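Transketolase (Campylobacter jejuni, PDB 3L84) belongs to the transketolase family, with two thiamine-diphosphate-type domains followed by a separate C-terminal domain in each chain of a two-chain assembly. Local coordinates at residues L6-N11 with Q284-R289; A18-K23 with I278-P283; L35-S40 with N213-E218; L46-K51 with E291-L296. All coordinates share one frame; numbering follows the deposited sequence. Where two conformers were deposited one is given.

How the contacts relate
All four contacts lie in the thiamine diphosphate binding domain, on one side of the chain's centre. Contact 3 is buried; the other three are only partly so. Helix 3-24 serves both contact 1 and contact 2, and Ala-10 of contact 1 packs directly on Asp-37 and Ser-40 of contact 3. Segment 291-296 of contact 4 follows 284-289 along the chain, with no other touch. The chemistry shifts with place: a carboxylate meets a serine at a helix start in contact 1, an aspartate grips a loop and lays its CB over an aromatic ring in contact 2, buried charge meets histidine and tyrosine in contact 3, and small apolar groups with bridging waters make contact 4.

Contact 1. Residues L6-N11 with Q284-R289; sequences LQEQAN and QASKIR. With GOL (glycerol), chain B.
The carboxylate of Glu-8 is met at its edge by Ser-286, while the amide of Gln-9 has Arg-289 CG above one face, near NE2. Ser-286 OG donates to the anti lone pair of Glu-8 OE1 at 2.7 Å. The same oxygen also takes a weak bond from Ser-286 N at 2.9 Å and lies 3.4 Å from Ala-285 CB. Glu-8 OE2 turns to a water that accepts from Ala-285 N. The acid thus faces the first turn of its partner helix, where the helix dipole would probably favour a negative charge; small alanine and serine let it come close. With CG anti to its backbone N (chi1 -167°) and the chain extended, Glu-8 spans the gap. Arg-289 CG comes to 3.3 Å from Gln-9 NE2, and the amide and guanidinium planes stand 87° apart. A glycerol, probably from the crystallisation liquor, accepts from Gln-9 NE2, donates to Arg-289 O and also bonds to Ser-43 OG. Gln-9 OE1 and Arg-289 NH1 both bond to Tyr-44 OH. Helices 3-24 and 284-291 cross nearly perpendicularly, their local axes 8.9 Å apart, while Ala-10 rests on helix 30-42 and on Tyr-217 of helix 217-228.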
loop_
_atom_site.group_PDB
_atom_site.type_symbol
_atom_site.label_atom_id
_atom_site.label_comp_id
_atom_site.label_asym_id
_atom_site.label_seq_id
_atom_site.Cartn_x
_atom_site.Cartn_y
_atom_site.Cartn_z
ATOM N N LEU A 6 22.459 -36.407 5.545
ATOM C CA LEU A 6 21.800 -35.203 5.031
ATOM C C LEU A 6 20.720 -35.541 4.008
ATOM O O LEU A 6 19.660 -34.926 3.998
ATOM C CB LEU A 6 22.800 -34.220 4.420
ATOM C CG LEU A 6 23.480 -33.299 5.442
ATOM C CD1 LEU A 6 22.463 -32.305 6.001
ATOM C CD2 LEU A 6 24.131 -34.072 6.566
ATOM N N GLN A 7 20.985 -36.515 3.154
ATOM C CA GLN A 7 19.996 -36.924 2.172
ATOM C C GLN A 7 18.746 -37.487 2.853
ATOM O O GLN A 7 17.619 -37.145 2.493
ATOM C CB GLN A 7 20.583 -37.984 1.260
ATOM C CG GLN A 7 19.651 -38.414 0.190
ATOM C CD GLN A 7 20.281 -39.486 -0.686
ATOM O OE1 GLN A 7 19.636 -40.493 -1.020
ATOM N NE2 GLN A 7 21.556 -39.288 -1.047
ATOM N N GLU A 8 18.948 -38.323 3.865
ATOM C CA GLU A 8 17.819 -38.860 4.594
ATOM C C GLU A 8 17.034 -37.760 5.298
ATOM O O GLU A 8 15.807 -37.723 5.262
ATOM C CB GLU A 8 18.246 -39.939 5.585
ATOM C CG GLU A 8 17.034 -40.729 6.118
ATOM C CD GLU A 8 17.332 -41.650 7.284
ATOM O OE1 GLU A 8 17.417 -41.134 8.426
ATOM O OE2 GLU A 8 17.431 -42.883 7.072
ATOM N N GLN A 9 17.746 -36.819 5.934
ATOM C CA GLN A 9 17.102 -35.680 6.601
ATOM C C GLN A 9 16.301 -34.851 5.616
ATOM O O GLN A 9 15.143 -34.485 5.885
ATOM C CB GLN A 9 18.148 -34.834 7.339
ATOM C CG GLN A 9 18.620 -35.475 8.615
ATOM C CD GLN A 9 19.600 -34.570 9.340
ATOM O OE1 GLN A 9 20.769 -34.477 8.951
ATOM N NE2 GLN A 9 19.107 -33.841 10.337
ATOM N N ALA A 10 16.890 -34.535 4.473
ATOM C CA ALA A 10 16.207 -33.705 3.463
ATOM C C ALA A 10 14.986 -34.417 2.939
ATOM O O ALA A 10 13.908 -33.814 2.785
ATOM C CB ALA A 10 17.161 -33.329 2.335
ATOM N N ASN A 11 15.107 -35.709 2.657
ATOM C CA ASN A 11 13.965 -36.432 2.154
ATOM C C ASN A 11 12.861 -36.604 3.201
ATOM O O ASN A 11 11.683 -36.602 2.857
ATOM C CB ASN A 11 14.420 -37.764 1.537
ATOM C CG ASN A 11 15.120 -37.556 0.205
ATOM O OD1 ASN A 11 14.886 -36.552 -0.473
ATOM N ND2 ASN A 11 15.993 -38.479 -0.175
ATOM N N GLN A 284 14.537 -43.459 11.731
ATOM C CA GLN A 284 15.322 -43.327 12.972
ATOM C C GLN A 284 16.523 -42.403 12.940
ATOM O O GLN A 284 16.666 -41.582 13.834
ATOM C CB GLN A 284 15.801 -44.708 13.452
ATOM C CG GLN A 284 14.777 -45.437 14.259
ATOM C CD GLN A 284 14.479 -44.762 15.581
ATOM O OE1 GLN A 284 13.353 -44.330 15.822
ATOM N NE2 GLN A 284 15.479 -44.640 16.436
ATOM N N ALA A 285 17.421 -42.541 11.973
ATOM C CA ALA A 285 18.649 -41.734 11.978
ATOM C C ALA A 285 18.303 -40.260 11.912
ATOM O O ALA A 285 18.882 -39.444 12.638
ATOM C CB ALA A 285 19.606 -42.138 10.816
ATOM N N SER A 286 17.339 -39.912 11.061
ATOM C CA SER A 286 16.897 -38.537 10.908
ATOM C C SER A 286 16.178 -38.072 12.161
ATOM O O SER A 286 16.380 -36.946 12.599
ATOM C CB SER A 286 15.995 -38.378 9.681
ATOM O OG SER A 286 16.785 -38.461 8.495
ATOM N N LYS A 287 15.342 -38.926 12.751
ATOM C CA LYS A 287 14.622 -38.573 13.980
ATOM C C LYS A 287 15.599 -38.130 15.079
ATOM O O LYS A 287 15.444 -37.068 15.681
ATOM C CB LYS A 287 13.784 -39.762 14.468
ATOM C CG LYS A 287 12.957 -39.505 15.724
ATOM C CD LYS A 287 12.346 -40.764 16.313
ATOM C CE LYS A 287 11.983 -40.627 17.804
ATOM N NZ LYS A 287 10.877 -39.646 17.995
ATOM N N ILE A 288 16.616 -38.952 15.301
ATOM C CA ILE A 288 17.590 -38.697 16.357
ATOM C C ILE A 288 18.397 -37.459 16.035
ATOM O O ILE A 288 18.628 -36.630 16.912
ATOM C CB ILE A 288 18.531 -39.908 16.522
ATOM C CG1 ILE A 288 17.758 -41.126 17.007
ATOM C CG2 ILE A 288 19.688 -39.619 17.490
ATOM C CD1 ILE A 288 18.537 -42.381 16.804
ATOM N N ARG A 289 18.849 -37.334 14.799
ATOM C CA ARG A 289 19.681 -36.203 14.419
ATOM C C ARG A 289 18.930 -34.870 14.512
ATOM O O ARG A 289 19.431 -33.923 15.126
ATOM C CB ARG A 289 20.264 -36.420 13.031
ATOM C CG ARG A 289 21.168 -35.290 12.515
ATOM C CD ARG A 289 22.371 -34.963 13.407
ATOM N NE ARG A 289 23.294 -36.063 13.671
ATOM C CZ ARG A 289 24.315 -36.417 12.890
ATOM N NH1 ARG A 289 24.550 -35.829 11.717
ATOM N NH2 ARG A 289 25.107 -37.401 13.280
HETATM C C1 GOL B . 20.943 -31.461 12.961
HETATM O O1 GOL B . 19.910 -31.669 12.020
HETATM C C2 GOL B . 20.514 -30.563 14.125
HETATM O O2 GOL B . 19.344 -31.061 14.754
HETATM C C3 GOL B . 21.621 -30.463 15.168
HETATM O O3 GOL B . 22.833 -30.057 14.541
HETATM O O HOH W 1 17.264 -44.165 9.562
#

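Contact 2. Residues A18-K23 with I278-P283; sequences ADMVQK and ISFHIP
Asp-19 lays its CB over one face of the Phe-280 ring, 4.0 Å from the ring centroid and only 12° off the normal, a CH-pi contact. Met-20, modelled as selenomethionine, comes instead to the ring's edge, where its CG meets Phe-280 CE1 at 3.6 Å near the ring plane. Lys-23 brings its CD to 3.9 Å from Phe-280 CE2, the two side chains crossing at about a right angle. The lysine lends its methylenes to the ring while NZ goes on to Lys-89 O. Phenylalanine suits this place because a flat, apolar group can lie against the helix, met by methylenes of Asp-19, Met-20 and, one turn on, Lys-23.

The carboxylate of Asp-19 secures the loop backbone as well. Its CG is set beside the backbone N (chi1 -68°), with OD2 facing the loop, and OD2 accepts from Phe-280 N at 2.9 Å in a fairly straight bond. That N-H arrives on the anti side of OD2, tilted out of the carboxylate plane. A water donates to the same oxygen at 2.6 Å and accepts from His-281 N, extending the grip by one residue. OD1 forms a salt bridge with Lys-269, whose NZ also bonds to Ile-278 O, so the buried acid has a nearby balancing charge. One aspartate thus binds backbone and covers ring, pinning the loop between helices 262-272 and 284-291 to helix 3-24 of the alpha/beta thiamine diphosphate binding domain, just before Pro-283 takes the N-cap of helix 284-291.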
loop_
_atom_site.group_PDB
_atom_site.type_symbol
_atom_site.label_atom_id
_atom_site.label_comp_id
_atom_site.label_asym_id
_atom_site.label_seq_id
_atom_site.Cartn_x
_atom_site.Cartn_y
_atom_site.Cartn_z
ATOM N N ALA A 18 5.120 -33.053 1.671
ATOM C CA ALA A 18 4.256 -33.557 0.623
ATOM C C ALA A 18 3.026 -34.256 1.179
ATOM O O ALA A 18 1.918 -34.064 0.684
ATOM C CB ALA A 18 5.053 -34.519 -0.292
ATOM N N ASP A 19 3.243 -35.083 2.191
ATOM C CA ASP A 19 2.146 -35.805 2.817
ATOM C C ASP A 19 1.151 -34.869 3.486
ATOM O O ASP A 19 -0.056 -35.134 3.494
ATOM C CB ASP A 19 2.647 -36.822 3.857
ATOM C CG ASP A 19 3.414 -38.009 3.244
ATOM O OD1 ASP A 19 3.287 -38.276 2.023
ATOM O OD2 ASP A 19 4.114 -38.742 3.991
HETATM N N MSE A 20 1.638 -33.814 4.121
HETATM C CA MSE A 20 0.768 -32.804 4.746
HETATM C C MSE A 20 -0.141 -32.108 3.767
HETATM O O MSE A 20 -1.288 -31.955 3.970
HETATM C CB MSE A 20 1.599 -31.725 5.457
HETATM C CG MSE A 20 2.266 -32.212 6.646
HETATM SE SE MSE A 20 3.677 -31.000 7.284
HETATM C CE MSE A 20 2.497 -29.681 7.405
ATOM N N VAL A 21 0.442 -31.693 2.670
ATOM C CA VAL A 21 -0.300 -31.037 1.615
ATOM C C VAL A 21 -1.312 -31.996 0.989
ATOM O O VAL A 21 -2.459 -31.647 0.721
ATOM C CB VAL A 21 0.674 -30.503 0.536
ATOM C CG1 VAL A 21 -0.075 -30.026 -0.731
ATOM C CG2 VAL A 21 1.493 -29.367 1.135
ATOM N N GLN A 22 -0.910 -33.246 0.784
ATOM C CA GLN A 22 -1.777 -34.207 0.135
ATOM C C GLN A 22 -2.990 -34.531 1.016
ATOM O O GLN A 22 -4.119 -34.569 0.522
ATOM C CB GLN A 22 -1.005 -35.470 -0.211
ATOM C CG GLN A 22 -1.667 -36.358 -1.219
ATOM C CD GLN A 22 -1.802 -35.682 -2.558
ATOM O OE1 GLN A 22 -0.872 -35.016 -3.018
ATOM N NE2 GLN A 22 -2.967 -35.845 -3.206
ATOM N N LYS A 23 -2.770 -34.684 2.322
ATOM C CA LYS A 23 -3.858 -34.984 3.250
ATOM C C LYS A 23 -4.836 -33.821 3.306
ATOM O O LYS A 23 -6.057 -34.025 3.366
ATOM C CB LYS A 23 -3.309 -35.342 4.635
ATOM C CG LYS A 23 -4.395 -35.792 5.631
ATOM C CD LYS A 23 -3.733 -36.330 6.913
ATOM C CE LYS A 23 -4.763 -36.856 7.914
ATOM N NZ LYS A 23 -5.716 -35.817 8.431
ATOM N N ILE A 278 3.492 -45.811 3.134
ATOM C CA ILE A 278 3.297 -45.177 4.427
ATOM C C ILE A 278 3.484 -43.678 4.328
ATOM O O ILE A 278 4.309 -43.153 3.536
ATOM C CB ILE A 278 4.202 -45.754 5.489
ATOM C CG1 ILE A 278 5.644 -45.416 5.262
ATOM C CG2 ILE A 278 4.051 -47.267 5.575
ATOM C CD1 ILE A 278 6.500 -45.807 6.474
ATOM N N SER A 279 2.752 -42.978 5.177
ATOM C CA SER A 279 2.800 -41.532 5.180
ATOM C C SER A 279 3.214 -41.031 6.558
ATOM O O SER A 279 3.129 -41.744 7.545
ATOM C CB SER A 279 1.440 -40.969 4.783
ATOM O OG SER A 279 0.470 -41.305 5.754
ATOM N N PHE A 280 3.683 -39.794 6.610
ATOM C CA PHE A 280 4.148 -39.161 7.838
ATOM C C PHE A 280 5.213 -39.990 8.563
ATOM O O PHE A 280 5.150 -40.184 9.782
ATOM C CB PHE A 280 2.967 -38.823 8.746
ATOM C CG PHE A 280 2.016 -37.843 8.135
ATOM C CD1 PHE A 280 2.230 -36.473 8.259
ATOM C CD2 PHE A 280 0.930 -38.264 7.400
ATOM C CE1 PHE A 280 1.352 -35.565 7.659
ATOM C CE2 PHE A 280 0.058 -37.355 6.821
ATOM C CZ PHE A 280 0.281 -36.001 6.951
ATOM N N HIS A 281 6.167 -40.499 7.780
ATOM C CA HIS A 281 7.210 -41.370 8.282
ATOM C C HIS A 281 8.461 -40.579 8.607
ATOM O O HIS A 281 8.935 -39.779 7.804
ATOM C CB HIS A 281 7.567 -42.419 7.226
ATOM C CG HIS A 281 8.640 -43.360 7.680
ATOM N ND1 HIS A 281 8.468 -44.204 8.750
ATOM C CD2 HIS A 281 9.914 -43.533 7.258
ATOM C CE1 HIS A 281 9.586 -44.882 8.953
ATOM N NE2 HIS A 281 10.471 -44.508 8.047
ATOM N N ILE A 282 9.031 -40.844 9.774
ATOM C CA ILE A 282 10.300 -40.251 10.186
ATOM C C ILE A 282 11.294 -41.383 10.474
ATOM O O ILE A 282 11.164 -42.099 11.482
ATOM C CB ILE A 282 10.117 -39.341 11.419
ATOM C CG1 ILE A 282 9.028 -38.287 11.151
ATOM C CG2 ILE A 282 11.488 -38.743 11.805
ATOM C CD1 ILE A 282 8.600 -37.436 12.353
ATOM N N PRO A 283 12.274 -41.595 9.577
ATOM C CA PRO A 283 13.258 -42.658 9.842
ATOM C C PRO A 283 14.073 -42.399 11.089
ATOM O O PRO A 283 14.276 -41.237 11.465
ATOM C CB PRO A 283 14.171 -42.633 8.611
ATOM C CG PRO A 283 13.510 -41.798 7.623
ATOM C CD PRO A 283 12.548 -40.906 8.310
HETATM O O HOH W 2 6.456 -39.151 5.154
#

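Contact 3. Residues L35-S40 with N213-E218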
loop_
_atom_site.group_PDB
_atom_site.type_symbol
_atom_site.label_atom_id
_atom_site.label_comp_id
_atom_site.label_asym_id
_atom_site.label_seq_id
_atom_site.Cartn_x
_atom_site.Cartn_y
_atom_site.Cartn_z
ATOM N N LEU A 35 13.525 -26.598 -1.304
ATOM C CA LEU A 35 14.282 -25.995 -0.214
ATOM C C LEU A 35 14.780 -27.022 0.815
ATOM O O LEU A 35 15.516 -26.682 1.746
ATOM C CB LEU A 35 13.463 -24.931 0.512
ATOM C CG LEU A 35 13.228 -23.660 -0.302
ATOM C CD1 LEU A 35 12.151 -22.828 0.393
ATOM C CD2 LEU A 35 14.512 -22.912 -0.435
ATOM N N ALA A 36 14.412 -28.290 0.660
ATOM C CA ALA A 36 14.668 -29.266 1.717
ATOM C C ALA A 36 16.145 -29.555 1.966
ATOM O O ALA A 36 16.545 -29.770 3.121
ATOM C CB ALA A 36 13.930 -30.566 1.437
ATOM N N ASP A 37 16.949 -29.507 0.902
ATOM C CA ASP A 37 18.372 -29.736 1.084
ATOM C C ASP A 37 19.024 -28.566 1.834
ATOM O O ASP A 37 19.842 -28.767 2.743
ATOM C CB ASP A 37 19.060 -29.975 -0.267
ATOM C CG ASP A 37 18.482 -31.168 -1.010
ATOM O OD1 ASP A 37 18.236 -32.226 -0.384
ATOM O OD2 ASP A 37 18.207 -31.037 -2.214
ATOM N N ILE A 38 18.664 -27.340 1.460
ATOM C CA ILE A 38 19.139 -26.161 2.149
ATOM C C ILE A 38 18.776 -26.198 3.627
ATOM O O ILE A 38 19.611 -25.930 4.476
ATOM C CB ILE A 38 18.597 -24.884 1.473
ATOM C CG1 ILE A 38 19.225 -24.707 0.076
ATOM C CG2 ILE A 38 18.817 -23.640 2.382
ATOM C CD1 ILE A 38 18.479 -23.718 -0.849
ATOM N N LEU A 39 17.501 -26.476 3.946
ATOM C CA LEU A 39 17.095 -26.501 5.364
ATOM C C LEU A 39 17.792 -27.591 6.154
ATOM O O LEU A 39 18.140 -27.387 7.305
ATOM C CB LEU A 39 15.565 -26.557 5.477
ATOM C CG LEU A 39 15.048 -26.349 6.906
ATOM C CD1 LEU A 39 15.478 -25.046 7.548
ATOM C CD2 LEU A 39 13.513 -26.453 6.893
ATOM N N SER A 40 18.010 -28.743 5.537
ATOM C CA SER A 40 18.739 -29.795 6.212
ATOM C C SER A 40 20.126 -29.362 6.633
ATOM O O SER A 40 20.543 -29.594 7.759
ATOM C CB SER A 40 18.797 -31.002 5.310
ATOM O OG SER A 40 17.486 -31.487 5.167
ATOM N N ASN A 213 24.594 -24.128 -6.048
ATOM C CA ASN A 213 23.634 -25.189 -6.343
ATOM C C ASN A 213 22.981 -25.545 -5.009
ATOM O O ASN A 213 23.611 -26.081 -4.083
ATOM C CB ASN A 213 24.365 -26.398 -6.944
ATOM C CG ASN A 213 23.463 -27.577 -7.236
ATOM O OD1 ASN A 213 22.372 -27.682 -6.744
ATOM N ND2 ASN A 213 23.963 -28.502 -8.073
ATOM N N GLY A 214 21.689 -25.242 -4.920
ATOM C CA GLY A 214 20.913 -25.483 -3.710
ATOM C C GLY A 214 20.567 -26.924 -3.426
ATOM O O GLY A 214 19.856 -27.199 -2.439
ATOM N N HIS A 215 21.059 -27.857 -4.249
ATOM C CA HIS A 215 20.929 -29.297 -3.986
ATOM C C HIS A 215 22.249 -29.979 -3.707
ATOM O O HIS A 215 22.299 -31.214 -3.624
ATOM C CB HIS A 215 20.178 -29.997 -5.128
ATOM C CG HIS A 215 18.842 -29.388 -5.387
ATOM N ND1 HIS A 215 17.876 -29.288 -4.409
ATOM C CD2 HIS A 215 18.320 -28.794 -6.484
ATOM C CE1 HIS A 215 16.819 -28.661 -4.896
ATOM N NE2 HIS A 215 17.059 -28.364 -6.162
ATOM N N ASP A 216 23.314 -29.201 -3.543
ATOM C CA ASP A 216 24.619 -29.767 -3.251
ATOM C C ASP A 216 24.986 -29.449 -1.819
ATOM O O ASP A 216 25.251 -28.310 -1.456
ATOM C CB ASP A 216 25.689 -29.260 -4.212
ATOM C CG ASP A 216 27.012 -29.991 -4.045
ATOM O OD1 ASP A 216 27.826 -29.568 -3.207
ATOM O OD2 ASP A 216 27.234 -31.004 -4.741
ATOM N N TYR A 217 25.003 -30.485 -0.983
ATOM C CA TYR A 217 25.173 -30.269 0.444
ATOM C C TYR A 217 26.480 -29.567 0.789
ATOM O O TYR A 217 26.487 -28.664 1.651
ATOM C CB TYR A 217 25.074 -31.587 1.220
ATOM C CG TYR A 217 23.742 -32.282 1.009
ATOM C CD1 TYR A 217 22.561 -31.702 1.437
ATOM C CD2 TYR A 217 23.670 -33.491 0.361
ATOM C CE1 TYR A 217 21.349 -32.292 1.230
ATOM C CE2 TYR A 217 22.448 -34.110 0.142
ATOM C CZ TYR A 217 21.284 -33.485 0.580
ATOM O OH TYR A 217 20.064 -34.059 0.332
ATOM N N GLU A 218 27.558 -29.952 0.110
ATOM C CA GLU A 218 28.837 -29.323 0.346
ATOM C C GLU A 218 28.801 -27.848 -0.025
ATOM O O GLU A 218 29.341 -27.028 0.696
ATOM C CB GLU A 218 29.945 -30.084 -0.403
ATOM C CG GLU A 218 31.362 -29.512 -0.273
ATOM C CD GLU A 218 32.451 -30.357 -0.955
ATOM O OE1 GLU A 218 32.156 -31.111 -1.920
ATOM O OE2 GLU A 218 33.630 -30.253 -0.522
HETATM O O HOH W 3 17.274 -27.348 -1.257
#
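Asp-37 and His-215 both have CG anti to the carbonyl carbon and beside the backbone N (chi1 -59° and -56°), and the further turn of the two planes about chi2 presents OD2 to ND1. His-215 ND1 donates to Asp-37 OD2 at 2.8 Å, meeting the anti lone pair of OD2, which sits 16° out of the imidazole plane; carboxylate and ring stand perpendicular. Tyr-217 OH approaches the other oxygen, OD1, at 2.7 Å in a weak hydrogen bond. Asp-37 CB meanwhile touches Tyr-217 CE1 at 3.6 Å, so the tyrosine gives apolar packing as well as a polar tip. Arg-14 makes a salt bridge to OD2, which would help an aspartate stay charged in this buried spot. His-215 NE2 accepts from Thr-241 N, which leaves ND1 as the N-H that serves Asp-37.

Ile-38 CD1 lies 4.2 Å from Gly-214 CA, where a beta carbon would be crowded; glycine suits the place. A water accepts from Ile-38 N and donates to Gly-214 O, satisfying both at a kink of the helix. Asn-213 fixes the turn, its OD1 accepting from His-215 N at 2.8 Å in an Asx turn.

Residues 213-216 form a type I beta turn, and Asp-216 N-caps the next helix. This is the strand-turn-helix passage of a parallel alpha/beta domain, leading from edge strand 208-213 into helix 217-228 and fastened to helix 30-42 through a His-carboxylate hydrogen bond.

Contact 4. Residues L46-K51 with E291-L296; sequences LKHNPK and ESAVEL
Ala-293 points its CB between Pro-50 and His-48, while Val-294 turns CG1 to CG and CE of Lys-51 and sets CG2 against both Lys-51 CE and Pro-50 CB. Pro-50 CG meets Ala-293 CB at 4.0 Å, and His-48 CE1 reaches the same methyl at 4.1 Å. A methyl is small enough to fit beside both rings. Pro-50 CD also lies 3.5 Å from Ala-293 O, so the proline rests on backbone as well as on side chain. The imidazole is steadied on its own side: Leu-46 CD2 sits over the centre of one ring face, and ND1 makes a weak bond to Leu-46 O in the ring plane.

Lys-51 crosses Val-294 obliquely. Its chi2 (-58°) turns CD aside, and the chain then runs on extended, with CE 4.0 Å from Val-294 CG1 and NZ going on to Gly-80 O. The lysine thus contributes methylenes here and its charge elsewhere.

No direct hydrogen bond joins the segments; two waters serve instead. One donates to His-48 O and Ala-293 O, at 2.7 Å from each, linking two acceptors that could not bond to each other. The second donates to Asn-49 OD1 and Val-294 O. Asn-49 OD1 further accepts from Lys-51 N at 3.0 Å, the donor standing above the carbonyl plane (54° out of it), in an Asx turn; Asn-49 ND2 bonds to Glu-301. The loop between helix 30-42 and strand 60-63 is thereby laid against the N-terminal part of helix 293-310, immediately after helix 284-291, with Tyr-81 also touching Pro-50.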
loop_
_atom_site.group_PDB
_atom_site.type_symbol
_atom_site.label_atom_id
_atom_site.label_comp_id
_atom_site.label_asym_id
_atom_site.label_seq_id
_atom_site.Cartn_x
_atom_site.Cartn_y
_atom_site.Cartn_z
ATOM N N LEU A 46 21.942 -23.432 12.677
ATOM C CA LEU A 46 20.988 -22.635 13.430
ATOM C C LEU A 46 21.164 -22.875 14.914
ATOM O O LEU A 46 21.208 -24.035 15.378
ATOM C CB LEU A 46 19.568 -23.035 13.010
ATOM C CG LEU A 46 18.434 -22.108 13.401
ATOM C CD1 LEU A 46 18.539 -20.827 12.565
ATOM C CD2 LEU A 46 17.089 -22.768 13.220
ATOM N N LYS A 47 21.274 -21.780 15.665
ATOM C CA LYS A 47 21.389 -21.829 17.107
ATOM C C LYS A 47 20.029 -21.439 17.689
ATOM O O LYS A 47 19.521 -20.325 17.447
ATOM C CB LYS A 47 22.466 -20.853 17.533
ATOM C CG LYS A 47 22.787 -20.844 19.001
ATOM C CD LYS A 47 23.618 -19.611 19.345
ATOM C CE LYS A 47 22.804 -18.338 19.238
ATOM N NZ LYS A 47 23.409 -17.263 19.979
ATOM N N HIS A 48 19.408 -22.357 18.396
ATOM C CA HIS A 48 18.040 -22.196 18.885
ATOM C C HIS A 48 17.734 -23.228 19.948
ATOM O O HIS A 48 18.355 -24.293 19.990
ATOM C CB HIS A 48 17.038 -22.276 17.713
ATOM C CG HIS A 48 16.919 -23.604 17.018
ATOM N ND1 HIS A 48 17.958 -24.300 16.417
ATOM C CD2 HIS A 48 15.802 -24.314 16.760
ATOM C CE1 HIS A 48 17.471 -25.406 15.860
ATOM N NE2 HIS A 48 16.160 -25.423 16.039
ATOM N N ASN A 49 16.792 -22.892 20.817
ATOM C CA ASN A 49 16.321 -23.806 21.847
ATOM C C ASN A 49 14.844 -24.158 21.606
ATOM O O ASN A 49 13.966 -23.367 21.902
ATOM C CB ASN A 49 16.486 -23.224 23.247
ATOM C CG ASN A 49 16.143 -24.239 24.301
ATOM O OD1 ASN A 49 15.683 -25.355 23.962
ATOM N ND2 ASN A 49 16.418 -23.919 25.553
ATOM N N PRO A 50 14.576 -25.337 21.012
ATOM C CA PRO A 50 13.196 -25.741 20.749
ATOM C C PRO A 50 12.298 -25.704 21.996
ATOM O O PRO A 50 11.092 -25.558 21.865
ATOM C CB PRO A 50 13.365 -27.165 20.196
ATOM C CG PRO A 50 14.721 -27.202 19.622
ATOM C CD PRO A 50 15.545 -26.360 20.590
ATOM N N LYS A 51 12.859 -25.875 23.192
ATOM C CA LYS A 51 12.055 -25.876 24.412
ATOM C C LYS A 51 11.939 -24.470 25.017
ATOM O O LYS A 51 11.219 -24.272 26.004
ATOM C CB LYS A 51 12.638 -26.847 25.442
ATOM C CG LYS A 51 12.747 -28.275 24.935
ATOM C CD LYS A 51 11.416 -28.859 24.485
ATOM C CE LYS A 51 11.526 -30.376 24.251
ATOM N NZ LYS A 51 10.375 -30.962 23.468
ATOM N N GLU A 291 16.249 -34.275 16.367
ATOM C CA GLU A 291 15.805 -33.989 17.729
ATOM C C GLU A 291 16.985 -33.627 18.662
ATOM O O GLU A 291 16.778 -33.100 19.754
ATOM C CB GLU A 291 14.901 -35.117 18.293
ATOM C CG GLU A 291 15.606 -36.402 18.708
ATOM C CD GLU A 291 14.660 -37.592 19.035
ATOM O OE1 GLU A 291 13.422 -37.506 18.826
ATOM O OE2 GLU A 291 15.163 -38.647 19.482
ATOM N N SER A 292 18.226 -33.873 18.239
ATOM C CA SER A 292 19.372 -33.473 19.043
ATOM C C SER A 292 19.436 -31.954 19.194
ATOM O O SER A 292 20.120 -31.483 20.091
ATOM C CB SER A 292 20.663 -34.020 18.447
ATOM O OG SER A 292 20.980 -33.361 17.252
ATOM N N ALA A 293 18.701 -31.195 18.373
ATOM C CA ALA A 293 18.535 -29.748 18.598
ATOM C C ALA A 293 18.074 -29.417 20.012
ATOM O O ALA A 293 18.386 -28.334 20.548
ATOM C CB ALA A 293 17.550 -29.125 17.561
ATOM N N VAL A 294 17.320 -30.315 20.631
ATOM C CA VAL A 294 16.849 -30.108 22.000
ATOM C C VAL A 294 18.015 -30.017 22.991
ATOM O O VAL A 294 18.158 -29.020 23.730
ATOM C CB VAL A 294 15.813 -31.203 22.400
ATOM C CG1 VAL A 294 15.452 -31.140 23.900
ATOM C CG2 VAL A 294 14.549 -31.068 21.496
ATOM N N GLU A 295 18.872 -31.036 22.997
ATOM C CA GLU A 295 19.989 -31.028 23.934
ATOM C C GLU A 295 20.969 -29.902 23.600
ATOM O O GLU A 295 21.446 -29.186 24.487
ATOM C CB GLU A 295 20.689 -32.385 23.930
ATOM C CG GLU A 295 21.907 -32.458 24.845
ATOM C CD GLU A 295 22.766 -33.707 24.622
ATOM O OE1 GLU A 295 22.402 -34.568 23.779
ATOM O OE2 GLU A 295 23.823 -33.816 25.287
ATOM N N LEU A 296 21.227 -29.696 22.311
ATOM C CA LEU A 296 22.176 -28.687 21.900
ATOM C C LEU A 296 21.680 -27.306 22.286
ATOM O O LEU A 296 22.446 -26.455 22.730
ATOM C CB LEU A 296 22.452 -28.754 20.391
ATOM C CG LEU A 296 23.196 -29.977 19.885
ATOM C CD1 LEU A 296 23.116 -30.069 18.342
ATOM C CD2 LEU A 296 24.636 -29.992 20.351
HETATM O O HOH W 4 19.483 -26.490 18.913
HETATM O O HOH W 5 15.973 -27.830 24.937
#